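Local coordinates for molybdenum ABC transporter, periplasmic molybdenum-binding protein (Vibrio cholerae, PDB 4RXL), which binds tungstate in the crystal and probably captures molybdate or tungstate in the periplasm for the ModB–ModC membrane transporter, at residues A[22-27]-A[212-217]; A[42-47]-A[61-66]; A[79-84]-A[219-224]; A[105-110]-A[141-146]; A[169-174]-A[193-198]. All blocks are in the same frame, centred on the assembly; numbering follows the deposited sequence. Where two conformers were deposited one is given.

Contact 1 of 5, residues A[22-27]-A[212-217]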
# COMPACT_ATOMS: atom_id res chain seq x y z
N VAL A 22 9.56 13.48 4.54
CA VAL A 22 10.03 13.97 5.85
C VAL A 22 11.42 14.60 5.75
O VAL A 22 11.65 15.66 6.29
CB VAL A 22 10.06 12.82 6.88
CG1 VAL A 22 10.81 13.22 8.14
CG2 VAL A 22 8.64 12.41 7.26
N ALA A 23 12.32 13.94 5.02
CA ALA A 23 13.67 14.42 4.84
C ALA A 23 13.70 15.77 4.13
O ALA A 23 14.41 16.67 4.54
CB ALA A 23 14.48 13.40 4.07
N ASP A 24 12.92 15.91 3.06
CA ASP A 24 12.86 17.13 2.26
C ASP A 24 12.29 18.28 3.10
O ASP A 24 12.89 19.32 3.22
CB ASP A 24 11.98 16.88 1.02
CG ASP A 24 11.93 18.09 0.06
OD1 ASP A 24 13.00 18.51 -0.41
OD2 ASP A 24 10.82 18.58 -0.24
N TYR A 25 11.12 18.04 3.68
CA TYR A 25 10.48 19.00 4.57
C TYR A 25 11.34 19.39 5.77
O TYR A 25 11.34 20.55 6.16
CB TYR A 25 9.16 18.41 5.09
CG TYR A 25 8.23 19.40 5.75
CD1 TYR A 25 7.57 20.35 5.00
CD2 TYR A 25 7.98 19.35 7.12
CE1 TYR A 25 6.72 21.26 5.59
CE2 TYR A 25 7.11 20.24 7.72
CZ TYR A 25 6.48 21.20 6.94
OH TYR A 25 5.62 22.10 7.50
N SER A 26 12.05 18.42 6.36
CA SER A 26 12.76 18.65 7.64
C SER A 26 13.93 19.65 7.54
O SER A 26 14.39 20.16 8.56
CB SER A 26 13.25 17.33 8.28
OG SER A 26 12.17 16.56 8.81
N GLN A 27 14.39 19.95 6.33
CA GLN A 27 15.45 20.94 6.13
C GLN A 27 14.95 22.39 6.23
O GLN A 27 15.69 23.27 6.69
CB GLN A 27 16.13 20.73 4.77
N VAL A 212 0.27 19.12 5.68
CA VAL A 212 -0.72 18.76 4.66
C VAL A 212 -0.51 19.65 3.41
O VAL A 212 -0.51 19.14 2.27
CB VAL A 212 -2.14 18.86 5.24
CG1 VAL A 212 -3.21 18.82 4.15
CG2 VAL A 212 -2.35 17.73 6.25
N ALA A 213 -0.31 20.95 3.62
CA ALA A 213 -0.06 21.89 2.52
C ALA A 213 1.18 21.47 1.72
O ALA A 213 1.15 21.48 0.48
CB ALA A 213 0.10 23.32 3.04
N TYR A 214 2.23 21.05 2.41
CA TYR A 214 3.44 20.58 1.75
C TYR A 214 3.16 19.28 0.98
O TYR A 214 3.58 19.15 -0.18
CB TYR A 214 4.61 20.40 2.74
CG TYR A 214 5.76 19.60 2.16
CD1 TYR A 214 6.67 20.18 1.27
CD2 TYR A 214 5.89 18.26 2.45
CE1 TYR A 214 7.70 19.43 0.72
CE2 TYR A 214 6.91 17.51 1.91
CZ TYR A 214 7.80 18.09 1.05
OH TYR A 214 8.80 17.31 0.52
N LEU A 215 2.44 18.34 1.59
CA LEU A 215 2.18 17.03 0.93
C LEU A 215 1.36 17.16 -0.36
O LEU A 215 1.46 16.32 -1.25
CB LEU A 215 1.50 16.03 1.89
CG LEU A 215 2.44 15.53 2.99
CD1 LEU A 215 1.64 14.80 4.06
CD2 LEU A 215 3.55 14.64 2.42
N ARG A 216 0.54 18.19 -0.42
CA ARG A 216 -0.29 18.48 -1.59
C ARG A 216 0.44 19.36 -2.62
O ARG A 216 -0.06 19.58 -3.71
CB ARG A 216 -1.60 19.17 -1.15
CG ARG A 216 -2.50 18.30 -0.28
CD ARG A 216 -3.50 19.12 0.54
NE ARG A 216 -4.61 19.64 -0.26
CZ ARG A 216 -5.64 20.31 0.24
NH1 ARG A 216 -5.71 20.56 1.55
NH2 ARG A 216 -6.61 20.74 -0.56
N SER A 217 1.63 19.86 -2.26
CA SER A 217 2.39 20.76 -3.13
C SER A 217 3.14 20.04 -4.24
O SER A 217 3.41 18.84 -4.16
CB SER A 217 3.42 21.55 -2.32
OG SER A 217 4.52 20.72 -1.93
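Asp24 and Tyr25 on helix 15-28 both meet one residue, Tyr214 on helix 206-215. Asp24 comes first. Its OD2 lies at the edge of the Tyr214 ring, near the ring plane. The phenol donates a hydrogen bond, Tyr214 OH to Asp24 OD2, of 2.5 Å. It arrives on the anti lone pair, the one turned away from OD1. The carboxylate and ring planes are 38° apart, and this short bond fixes where the phenol end lies.

Tyr25 follows. Its CG stands anti to the backbone N (chi1 -166°), which carries the ring along the Tyr214 side chain. The two side chains run past each other in opposite directions. Tyr25 CD1 lies 3.5 Å from Tyr214 CG, above one face of that ring and toward its rim. The ring planes are at 44° with centroids 5.0 Å apart. Tyr25 CB adds a CH-pi contact, 4.2 Å from the centroid of the Tyr214 ring.

Further along, Tyr25 stacks with His29 and also meets the ring of Trp211. The contact joins an early helix to a late one of the solute-binding fold. Tyr214 also packs on Ala220 and Ile223 of helix 218-226, and neighbouring Leu215 reaches Leu199 of strand 195-201.

Contact 2 of 5, residues A[42-47]-A[61-66]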
# COMPACT_ATOMS: atom_id res chain seq x y z
N SER A 42 -4.77 -1.96 10.39
CA SER A 42 -4.26 -1.96 11.73
C SER A 42 -4.01 -0.52 12.27
O SER A 42 -4.36 -0.21 13.41
CB SER A 42 -2.99 -2.78 11.77
OG SER A 42 -2.50 -2.85 13.11
N LEU A 43 -3.45 0.33 11.40
CA LEU A 43 -3.20 1.72 11.80
C LEU A 43 -4.49 2.41 12.16
O LEU A 43 -4.60 3.08 13.20
CB LEU A 43 -2.48 2.47 10.68
CG LEU A 43 -1.10 1.96 10.30
CD1 LEU A 43 -0.59 2.69 9.07
CD2 LEU A 43 -0.13 2.14 11.43
N ALA A 44 -5.49 2.29 11.30
CA ALA A 44 -6.79 2.92 11.57
C ALA A 44 -7.41 2.49 12.88
O ALA A 44 -8.00 3.31 13.61
CB ALA A 44 -7.77 2.65 10.43
N ARG A 45 -7.32 1.20 13.20
CA ARG A 45 -7.91 0.64 14.39
C ARG A 45 -7.18 1.10 15.64
O ARG A 45 -7.77 1.30 16.67
CB ARG A 45 -7.98 -0.89 14.32
CG ARG A 45 -9.01 -1.32 13.30
CD ARG A 45 -8.94 -2.78 12.99
NE ARG A 45 -10.20 -3.23 12.38
CZ ARG A 45 -10.33 -4.26 11.54
NH1 ARG A 45 -9.28 -4.96 11.13
NH2 ARG A 45 -11.55 -4.57 11.09
N GLN A 46 -5.88 1.32 15.47
CA GLN A 46 -5.08 1.89 16.55
C GLN A 46 -5.45 3.32 16.85
O GLN A 46 -5.64 3.70 18.02
CB GLN A 46 -3.63 1.90 16.10
CG GLN A 46 -2.96 0.56 16.14
CD GLN A 46 -1.88 0.68 17.11
OE1 GLN A 46 -0.75 1.05 16.75
NE2 GLN A 46 -2.24 0.58 18.37
N ILE A 47 -5.57 4.11 15.77
CA ILE A 47 -6.08 5.49 15.91
C ILE A 47 -7.47 5.54 16.60
O ILE A 47 -7.72 6.34 17.49
CB ILE A 47 -6.12 6.19 14.55
CG1 ILE A 47 -4.70 6.33 13.98
CG2 ILE A 47 -6.83 7.53 14.62
CD1 ILE A 47 -4.63 6.71 12.52
N GLU A 61 -9.43 4.18 0.25
CA GLU A 61 -10.32 5.24 0.74
C GLU A 61 -11.08 4.79 1.97
O GLU A 61 -11.35 5.58 2.88
CB GLU A 61 -11.26 5.69 -0.40
CG GLU A 61 -10.47 6.45 -1.48
CD GLU A 61 -11.21 6.66 -2.79
OE1 GLU A 61 -11.89 5.73 -3.26
OE2 GLU A 61 -11.07 7.76 -3.37
N GLU A 62 -11.38 3.50 2.02
CA GLU A 62 -12.24 2.92 3.05
C GLU A 62 -11.69 3.16 4.45
O GLU A 62 -12.43 3.59 5.33
CB GLU A 62 -12.46 1.42 2.77
CG GLU A 62 -13.42 1.13 1.60
CD GLU A 62 -12.94 1.57 0.20
OE1 GLU A 62 -11.70 1.53 -0.08
OE2 GLU A 62 -13.82 1.94 -0.63
N TRP A 63 -10.41 2.89 4.68
CA TRP A 63 -9.91 3.03 6.04
C TRP A 63 -9.84 4.47 6.52
O TRP A 63 -9.93 4.71 7.72
CB TRP A 63 -8.58 2.32 6.26
CG TRP A 63 -8.83 0.82 6.34
CD1 TRP A 63 -8.46 -0.14 5.43
CD2 TRP A 63 -9.55 0.15 7.36
NE1 TRP A 63 -8.90 -1.38 5.84
CE2 TRP A 63 -9.58 -1.22 7.02
CE3 TRP A 63 -10.17 0.57 8.54
CZ2 TRP A 63 -10.19 -2.16 7.82
CZ3 TRP A 63 -10.78 -0.35 9.32
CH2 TRP A 63 -10.78 -1.72 8.96
N ALA A 64 -9.73 5.44 5.59
CA ALA A 64 -9.76 6.83 6.01
C ALA A 64 -11.20 7.23 6.29
O ALA A 64 -11.48 7.93 7.27
CB ALA A 64 -9.13 7.73 4.97
N ASN A 65 -12.13 6.74 5.47
CA ASN A 65 -13.55 7.01 5.70
C ASN A 65 -14.10 6.34 6.98
O ASN A 65 -15.03 6.85 7.61
CB ASN A 65 -14.38 6.61 4.48
CG ASN A 65 -15.81 7.09 4.58
OD1 ASN A 65 -16.09 8.29 4.59
ND2 ASN A 65 -16.72 6.14 4.65
N TYR A 66 -13.50 5.22 7.37
CA TYR A 66 -13.76 4.58 8.65
C TYR A 66 -13.59 5.57 9.81
O TYR A 66 -14.45 5.69 10.68
CB TYR A 66 -12.80 3.42 8.81
CG TYR A 66 -12.94 2.62 10.07
CD1 TYR A 66 -13.86 1.60 10.15
CD2 TYR A 66 -12.12 2.86 11.17
CE1 TYR A 66 -14.00 0.85 11.30
CE2 TYR A 66 -12.24 2.11 12.33
CZ TYR A 66 -13.18 1.10 12.38
OH TYR A 66 -13.35 0.37 13.54
O HOH W 1 -12.58 -2.38 13.86
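Ala44 and Trp63 make the tight part of this contact. Ala44 CB lies 3.7 Å from Trp63 CE3, at an oblique angle to the indole. The same methyl comes within 4.4 Å of Tyr66 CD2. Within helix 61-69 the two aromatic side chains hold each other: Trp63 CZ3 sits over the centre of one face of the Tyr66 ring. The small alanine lets the indole lie close to helix 40-49. Trp63 NE1 is satisfied outside the contact, by Ala123 O.

The two helix segments run almost parallel, 3° apart, with axes 9.7 Å from each other. Strand 55-57 lies between them in the chain and pairs in the mixed sheet with strand 6-11. Two like-directed helices joined through a strand fit the alpha/beta build of periplasmic binding proteins. The Trp63 side chain comes to about 7 Å from the bound tungstate, nearest atoms.

The solvent side is looser and belongs to Arg45. Its chain is extended from CG to NE, and one guanidinium face rests on the indole edge, with NH2 3.6 Å from Trp63 CH2. The two planes are 68° apart. A water accepts from Arg45 NE at 2.9 Å and donates to Tyr66 OH at 2.9 Å. Tyr66 OH is also hydrogen-bonded to Glu48 OE1.

Contact 3 of 5, residues A[79-84]-A[219-224]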
# COMPACT_ATOMS: atom_id res chain seq x y z
N VAL A 79 -7.96 14.31 1.96
CA VAL A 79 -7.69 14.67 0.55
C VAL A 79 -6.94 13.51 -0.08
O VAL A 79 -6.26 12.78 0.61
CB VAL A 79 -6.87 15.98 0.41
CG1 VAL A 79 -7.57 17.11 1.16
CG2 VAL A 79 -5.45 15.80 0.92
N THR A 80 -7.08 13.28 -1.37
CA THR A 80 -6.36 12.17 -1.99
C THR A 80 -4.96 12.63 -2.39
O THR A 80 -4.77 13.68 -3.01
CB THR A 80 -7.09 11.60 -3.22
OG1 THR A 80 -8.46 11.38 -2.87
CG2 THR A 80 -6.48 10.30 -3.65
N LEU A 81 -3.99 11.83 -2.02
CA LEU A 81 -2.59 12.16 -2.18
C LEU A 81 -1.94 11.54 -3.44
O LEU A 81 -1.07 12.15 -4.07
CB LEU A 81 -1.88 11.65 -0.94
CG LEU A 81 -0.43 12.05 -0.74
CD1 LEU A 81 -0.31 13.56 -0.75
CD2 LEU A 81 0.03 11.46 0.56
N ALA A 82 -2.32 10.32 -3.79
CA ALA A 82 -1.58 9.55 -4.77
C ALA A 82 -2.39 8.34 -5.21
O ALA A 82 -3.37 7.97 -4.57
CB ALA A 82 -0.28 9.08 -4.14
N ALA A 83 -1.94 7.71 -6.29
CA ALA A 83 -2.53 6.45 -6.75
C ALA A 83 -1.44 5.43 -6.99
O ALA A 83 -0.24 5.74 -6.95
CB ALA A 83 -3.34 6.68 -8.01
N ASN A 84 -1.85 4.19 -7.22
CA ASN A 84 -0.89 3.11 -7.44
C ASN A 84 -1.50 2.12 -8.40
O ASN A 84 -2.64 2.28 -8.83
CB ASN A 84 -0.50 2.46 -6.11
CG ASN A 84 0.97 2.06 -6.03
OD1 ASN A 84 1.61 1.72 -7.04
ND2 ASN A 84 1.50 2.02 -4.81
N ALA A 219 6.26 20.13 -5.05
CA ALA A 219 7.50 19.54 -4.55
C ALA A 219 7.29 18.13 -4.01
O ALA A 219 8.05 17.21 -4.33
CB ALA A 219 8.10 20.42 -3.47
N ALA A 220 6.24 17.94 -3.24
CA ALA A 220 5.95 16.63 -2.67
C ALA A 220 5.47 15.67 -3.77
O ALA A 220 5.79 14.49 -3.77
CB ALA A 220 4.90 16.72 -1.57
N GLN A 221 4.67 16.20 -4.70
CA GLN A 221 4.16 15.36 -5.77
C GLN A 221 5.28 14.86 -6.66
O GLN A 221 5.22 13.73 -7.10
CB GLN A 221 3.09 16.10 -6.58
CG GLN A 221 1.80 16.35 -5.78
CD GLN A 221 1.09 15.06 -5.37
OE1 GLN A 221 0.81 14.22 -6.22
NE2 GLN A 221 0.80 14.90 -4.06
N GLN A 222 6.31 15.68 -6.86
CA GLN A 222 7.46 15.26 -7.68
C GLN A 222 8.19 14.11 -6.98
O GLN A 222 8.57 13.14 -7.62
CB GLN A 222 8.40 16.42 -8.02
CG GLN A 222 7.90 17.28 -9.16
CD GLN A 222 8.82 18.45 -9.46
OE1 GLN A 222 9.51 18.96 -8.57
NE2 GLN A 222 8.83 18.90 -10.71
N ILE A 223 8.34 14.20 -5.66
CA ILE A 223 8.95 13.10 -4.90
C ILE A 223 8.12 11.83 -5.01
O ILE A 223 8.66 10.77 -5.29
CB ILE A 223 9.23 13.52 -3.45
CG1 ILE A 223 10.38 14.49 -3.43
CG2 ILE A 223 9.50 12.29 -2.59
CD1 ILE A 223 10.46 15.36 -2.19
N LEU A 224 6.81 11.92 -4.79
CA LEU A 224 5.92 10.76 -4.93
C LEU A 224 6.06 10.19 -6.34
O LEU A 224 6.14 8.98 -6.49
CB LEU A 224 4.46 11.13 -4.66
CG LEU A 224 4.15 11.39 -3.18
CD1 LEU A 224 2.89 12.23 -2.98
CD2 LEU A 224 4.04 10.07 -2.45
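Leu81, Leu224 and Gln221 carry this contact, where a helix packs on the mixed sheet of an alpha/beta periplasmic-binding-protein fold. Leu81 lies on strand 78-91, and the other two lie on helix 218-226.

Leu81 and Leu224 form the apolar half. Their side chains cross at about a right angle. Leu81 CG meets Leu224 CD1 at 4.0 Å. The Leu81 CG is anti to the backbone N (chi1 -171°), and this brings the branched end toward the helix although its CB leaves to the side. Both leucines are buried. Leu224 also packs on Ala17 of helix 15-28, and Leu81 on Leu215 of helix 206-215, tying the contact to two more helices.

Gln221 adds the polar half. Its chain bends at chi2 (-63°), which turns the amide back toward the strand. NE2 packs against the leucine side chain, 3.7 Å from Leu81 CD1. The amide nitrogen also has a partner beyond the contact, Leu215 O of helix 206-215. It therefore links that helix to the strand. The bond across to the strand is weak: Gln221 NE2 donates to Leu81 O over 3.3 Å, with an N-H...O angle of 153°.

Contact 4 of 5, residues A[105-110]-A[141-146]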
# COMPACT_ATOMS: atom_id res chain seq x y z
N ALA A 105 -4.70 -23.43 -13.58
CA ALA A 105 -3.65 -24.44 -13.64
C ALA A 105 -2.25 -23.84 -13.80
O ALA A 105 -1.27 -24.39 -13.31
CB ALA A 105 -3.92 -25.43 -14.76
N ALA A 106 -2.15 -22.70 -14.48
CA ALA A 106 -0.86 -22.04 -14.65
C ALA A 106 -0.42 -21.39 -13.32
O ALA A 106 0.78 -21.30 -13.06
CB ALA A 106 -0.94 -20.99 -15.75
N TRP A 107 -1.38 -20.93 -12.52
CA TRP A 107 -1.08 -20.46 -11.16
C TRP A 107 -0.55 -21.60 -10.29
O TRP A 107 0.43 -21.43 -9.58
CB TRP A 107 -2.32 -19.87 -10.47
CG TRP A 107 -2.71 -18.53 -10.90
CD1 TRP A 107 -3.58 -18.21 -11.89
CD2 TRP A 107 -2.30 -17.29 -10.32
NE1 TRP A 107 -3.73 -16.84 -11.98
CE2 TRP A 107 -2.95 -16.25 -11.03
CE3 TRP A 107 -1.43 -16.94 -9.27
CZ2 TRP A 107 -2.78 -14.90 -10.72
CZ3 TRP A 107 -1.26 -15.57 -8.97
CH2 TRP A 107 -1.92 -14.58 -9.70
N GLN A 108 -1.16 -22.78 -10.36
CA GLN A 108 -0.75 -23.87 -9.49
C GLN A 108 0.61 -24.44 -9.89
O GLN A 108 1.34 -24.94 -9.05
CB GLN A 108 -1.84 -24.95 -9.42
CG GLN A 108 -3.24 -24.39 -9.12
CD GLN A 108 -3.97 -25.09 -7.99
OE1 GLN A 108 -3.45 -25.26 -6.88
NE2 GLN A 108 -5.22 -25.48 -8.25
N THR A 109 0.95 -24.34 -11.17
CA THR A 109 2.26 -24.72 -11.69
C THR A 109 3.38 -23.78 -11.23
O THR A 109 4.45 -24.25 -10.84
CB THR A 109 2.26 -24.77 -13.23
OG1 THR A 109 1.44 -25.85 -13.68
CG2 THR A 109 3.67 -24.98 -13.78
N ALA A 110 3.15 -22.48 -11.30
CA ALA A 110 4.10 -21.50 -10.82
C ALA A 110 4.30 -21.56 -9.30
O ALA A 110 5.38 -21.36 -8.82
CB ALA A 110 3.66 -20.10 -11.21
N PRO A 141 -11.45 -19.10 -5.96
CA PRO A 141 -11.75 -20.34 -5.22
C PRO A 141 -10.60 -21.36 -5.17
O PRO A 141 -10.44 -22.04 -4.16
CB PRO A 141 -12.96 -20.91 -5.96
CG PRO A 141 -13.63 -19.70 -6.54
CD PRO A 141 -12.50 -18.81 -6.95
N GLU A 142 -9.82 -21.46 -6.24
CA GLU A 142 -8.61 -22.29 -6.27
C GLU A 142 -7.44 -21.78 -5.41
O GLU A 142 -6.75 -22.56 -4.77
CB GLU A 142 -8.11 -22.45 -7.71
CG GLU A 142 -8.94 -23.42 -8.56
CD GLU A 142 -9.88 -22.73 -9.53
OE1 GLU A 142 -10.11 -21.51 -9.41
OE2 GLU A 142 -10.40 -23.42 -10.44
N LEU A 143 -7.21 -20.47 -5.41
CA LEU A 143 -6.07 -19.86 -4.72
C LEU A 143 -6.35 -19.48 -3.27
O LEU A 143 -5.42 -19.27 -2.51
CB LEU A 143 -5.64 -18.59 -5.45
CG LEU A 143 -5.01 -18.80 -6.83
CD1 LEU A 143 -4.73 -17.45 -7.46
CD2 LEU A 143 -3.75 -19.63 -6.74
N GLU A 144 -7.63 -19.34 -2.93
CA GLU A 144 -8.12 -19.15 -1.57
C GLU A 144 -7.27 -19.91 -0.52
O GLU A 144 -6.87 -19.36 0.50
CB GLU A 144 -9.57 -19.67 -1.53
CG GLU A 144 -10.21 -19.85 -0.16
CD GLU A 144 -10.85 -18.58 0.35
OE1 GLU A 144 -12.09 -18.45 0.23
OE2 GLU A 144 -10.12 -17.70 0.86
N SER A 145 -7.01 -21.19 -0.81
CA SER A 145 -6.35 -22.06 0.15
C SER A 145 -4.82 -22.12 0.04
O SER A 145 -4.19 -22.94 0.72
CB SER A 145 -6.92 -23.48 -0.01
OG SER A 145 -6.70 -23.98 -1.33
N ARG A 146 -4.23 -21.25 -0.79
CA ARG A 146 -2.81 -21.32 -1.14
C ARG A 146 -2.13 -19.98 -0.91
O ARG A 146 -1.16 -19.66 -1.59
CB ARG A 146 -2.63 -21.71 -2.62
CG ARG A 146 -3.39 -22.93 -3.09
CD ARG A 146 -2.58 -24.21 -2.96
NE ARG A 146 -2.06 -24.66 -4.25
CZ ARG A 146 -0.78 -24.72 -4.60
NH1 ARG A 146 0.19 -24.35 -3.76
NH2 ARG A 146 -0.45 -25.17 -5.81
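Gln108 and Arg146 form the polar side of this contact, and Trp107 and Leu143 the apolar side. Arg146 grips a single acceptor side-on with two nitrogens. NE donates to Gln108 OE1 over 3.0 Å, and NH2 donates to the same OE1 over 3.2 Å. The first bond runs nearly along the C=O axis. The second lies in the carbonyl plane, on a lone pair. The oxygen stays within 9° of the guanidinium plane, at its edge, while the amide plane is turned by 43°. Two donors on one oxygen restrict the swing of the Gln108 amide. The Arg146 chain is bent at chi2 and chi3, which brings the guanidinium to Gln108 on helix 104-111. NH2 has a further, weak bond to Ala112 O.

Beside this pair, Gln108 NE2 lies 4.2 Å from Glu142 CB, a packing contact.

The apolar side is more buried. Leu143 CD1 sits over one face of the indole, 4.0 Å from the centroid of the Trp107 six-membered ring. The other methyl, Leu143 CD2, is 4.0 Å from Trp107 CB. Trp107 NE1 donates to Leu101 O, and the indole meets Phe99 edge-to-face.

Leu134 of helix 125-137 touches both Trp107 and Leu143. Arg146 leads into strand 147-150, which runs parallel to strand 116-119. Helices packed beside parallel strands are characteristic of the alpha/beta lobes of periplasmic binding proteins.

Contact 5 of 5, residues A[169-174]-A[193-198]. With WO4 (tungstate(VI)ion), chain B.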
# COMPACT_ATOMS: atom_id res chain seq x y z
N ILE A 169 1.69 -10.69 -4.58
CA ILE A 169 0.94 -9.56 -5.11
C ILE A 169 1.21 -8.33 -4.24
O ILE A 169 0.89 -8.30 -3.08
CB ILE A 169 -0.57 -9.86 -5.24
CG1 ILE A 169 -0.79 -10.99 -6.24
CG2 ILE A 169 -1.31 -8.61 -5.71
CD1 ILE A 169 -2.20 -11.56 -6.21
N VAL A 170 1.81 -7.32 -4.85
CA VAL A 170 2.20 -6.12 -4.18
C VAL A 170 1.86 -4.93 -5.07
O VAL A 170 1.32 -5.09 -6.18
CB VAL A 170 3.70 -6.11 -3.78
CG1 VAL A 170 4.04 -7.25 -2.84
CG2 VAL A 170 4.58 -6.15 -5.02
N TYR A 171 2.18 -3.72 -4.61
CA TYR A 171 2.06 -2.56 -5.48
C TYR A 171 3.25 -2.40 -6.39
O TYR A 171 4.36 -2.87 -6.11
CB TYR A 171 1.83 -1.29 -4.68
CG TYR A 171 0.70 -1.36 -3.71
CD1 TYR A 171 -0.61 -1.24 -4.16
CD2 TYR A 171 0.90 -1.48 -2.34
CE1 TYR A 171 -1.68 -1.26 -3.26
CE2 TYR A 171 -0.15 -1.48 -1.44
CZ TYR A 171 -1.44 -1.35 -1.91
OH TYR A 171 -2.50 -1.43 -1.08
N LYS A 172 3.03 -1.72 -7.50
CA LYS A 172 4.06 -1.34 -8.45
C LYS A 172 5.21 -0.65 -7.74
O LYS A 172 6.38 -0.95 -7.99
CB LYS A 172 3.47 -0.43 -9.54
CG LYS A 172 4.47 0.21 -10.49
CD LYS A 172 5.08 -0.77 -11.45
CE LYS A 172 5.85 -0.03 -12.54
NZ LYS A 172 4.99 0.94 -13.30
N THR A 173 4.89 0.24 -6.81
CA THR A 173 5.93 1.00 -6.07
C THR A 173 6.77 0.10 -5.19
O THR A 173 7.95 0.38 -4.97
CB THR A 173 5.31 2.12 -5.24
OG1 THR A 173 4.33 1.54 -4.40
CG2 THR A 173 4.69 3.19 -6.12
N ASP A 174 6.21 -1.00 -4.69
CA ASP A 174 6.98 -1.92 -3.83
C ASP A 174 7.99 -2.66 -4.70
O ASP A 174 9.17 -2.78 -4.36
CB ASP A 174 6.07 -2.93 -3.13
CG ASP A 174 5.02 -2.29 -2.26
OD1 ASP A 174 5.34 -1.39 -1.45
OD2 ASP A 174 3.88 -2.72 -2.37
N GLN A 193 -10.64 -2.26 -7.52
CA GLN A 193 -10.94 -0.87 -7.32
C GLN A 193 -9.68 -0.04 -7.51
O GLN A 193 -8.60 -0.42 -7.13
CB GLN A 193 -11.50 -0.64 -5.93
CG GLN A 193 -12.97 -1.00 -5.79
CD GLN A 193 -13.89 -0.07 -6.57
OE1 GLN A 193 -14.49 -0.45 -7.56
NE2 GLN A 193 -13.95 1.17 -6.13
N PRO A 194 -9.83 1.13 -8.11
CA PRO A 194 -8.68 2.02 -8.26
C PRO A 194 -7.97 2.26 -6.93
O PRO A 194 -8.60 2.58 -5.93
CB PRO A 194 -9.29 3.30 -8.82
CG PRO A 194 -10.56 2.88 -9.47
CD PRO A 194 -11.05 1.69 -8.71
N ILE A 195 -6.65 2.09 -6.92
CA ILE A 195 -5.85 2.26 -5.71
C ILE A 195 -5.54 3.73 -5.48
O ILE A 195 -4.95 4.39 -6.33
CB ILE A 195 -4.54 1.49 -5.82
CG1 ILE A 195 -4.86 0.02 -6.05
CG2 ILE A 195 -3.69 1.70 -4.57
CD1 ILE A 195 -3.70 -0.75 -6.67
N ARG A 196 -6.03 4.25 -4.36
CA ARG A 196 -5.95 5.66 -4.04
C ARG A 196 -5.58 5.78 -2.57
O ARG A 196 -6.05 5.00 -1.74
CB ARG A 196 -7.28 6.35 -4.27
CG ARG A 196 -7.79 6.26 -5.70
CD ARG A 196 -7.03 7.17 -6.65
NE ARG A 196 -7.56 7.09 -8.02
CZ ARG A 196 -7.20 6.19 -8.94
NH1 ARG A 196 -7.78 6.24 -10.13
NH2 ARG A 196 -6.28 5.23 -8.71
N TYR A 197 -4.69 6.73 -2.27
CA TYR A 197 -4.19 7.00 -0.93
C TYR A 197 -4.73 8.30 -0.36
O TYR A 197 -4.25 9.36 -0.71
CB TYR A 197 -2.65 7.14 -0.96
CG TYR A 197 -1.91 5.88 -1.25
CD1 TYR A 197 -1.83 5.41 -2.52
CD2 TYR A 197 -1.24 5.15 -0.24
CE1 TYR A 197 -1.16 4.23 -2.81
CE2 TYR A 197 -0.55 4.00 -0.52
CZ TYR A 197 -0.49 3.54 -1.82
OH TYR A 197 0.18 2.37 -2.13
N PRO A 198 -5.72 8.22 0.50
CA PRO A 198 -6.13 9.44 1.19
C PRO A 198 -5.17 9.86 2.30
O PRO A 198 -4.56 9.03 2.96
CB PRO A 198 -7.48 9.08 1.80
CG PRO A 198 -7.45 7.61 1.94
CD PRO A 198 -6.57 7.07 0.84
W WO4 B . -0.78 -1.49 2.80
O1 WO4 B . 0.33 -2.91 3.70
O2 WO4 B . -2.01 -2.17 1.31
O3 WO4 B . -1.94 -0.56 4.22
O4 WO4 B . 0.46 -0.10 1.91
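Tyr171 has chi1 -53°, with CG beside the backbone N, and this swings its ring from the end of strand 168-171 toward Ile195 and Tyr197. Ile195 turns CG2 anti to its own N, and that methyl meets Tyr171 CE1 at 3.8 Å. The site is the anion pocket of a ModA-family binding protein, at the join of its two lobes.

Tyr197 reaches the ring from another direction. Its OH lies over the centre of one face of the Tyr171 ring, 3.9 Å from Tyr171 CD2. That hydroxyl is not left without partners: Ser13 OG and Asn84 ND2 both bond to it. Ser13 also bonds to the tungstate, and this makes Tyr197 a second-shell neighbour of the ligand.

Tyr171 stands at the N-cap of helix 172-177. Its backbone N donates to Asp174 OD2 over 3.0 Å, on the anti side of the carboxylate and tilted out of its plane. Asp174 in turn forms a salt bridge with Arg154.

Ser40 OG, Ala126 N and Val153 N also bond to the anion, as do Ser13 and Tyr171. These five donors are hydroxyls and backbone N-H groups, without formal charge. The tungstate oxygen O2 lies at the ring edge, in its plane, and accepts from Tyr171 OH at 2.5 Å.

In the fold
Contacts 1 and 3 neighbour each other, with centres 11 Å apart. Contact 1 uses helix 206-215 and contact 3 the next helix, 218-226; their segments alternate along the chain. Contacts 3 and 5 both reach the mixed sheet, where strand 78-91 pairs with 168-171 and 195-201. Contact 2 touches contact 5 through Ala64 and Pro198. Contact 4 stands apart, 43 Å from contact 1 between centres and on the opposite side of the chain's centre. Along the chain, contacts 2, 4 and 5 follow in series inside the loop closed by contact 1. Contact 5 lies close to the middle, beside the tungstate, consistent with a ligand held between two lobes.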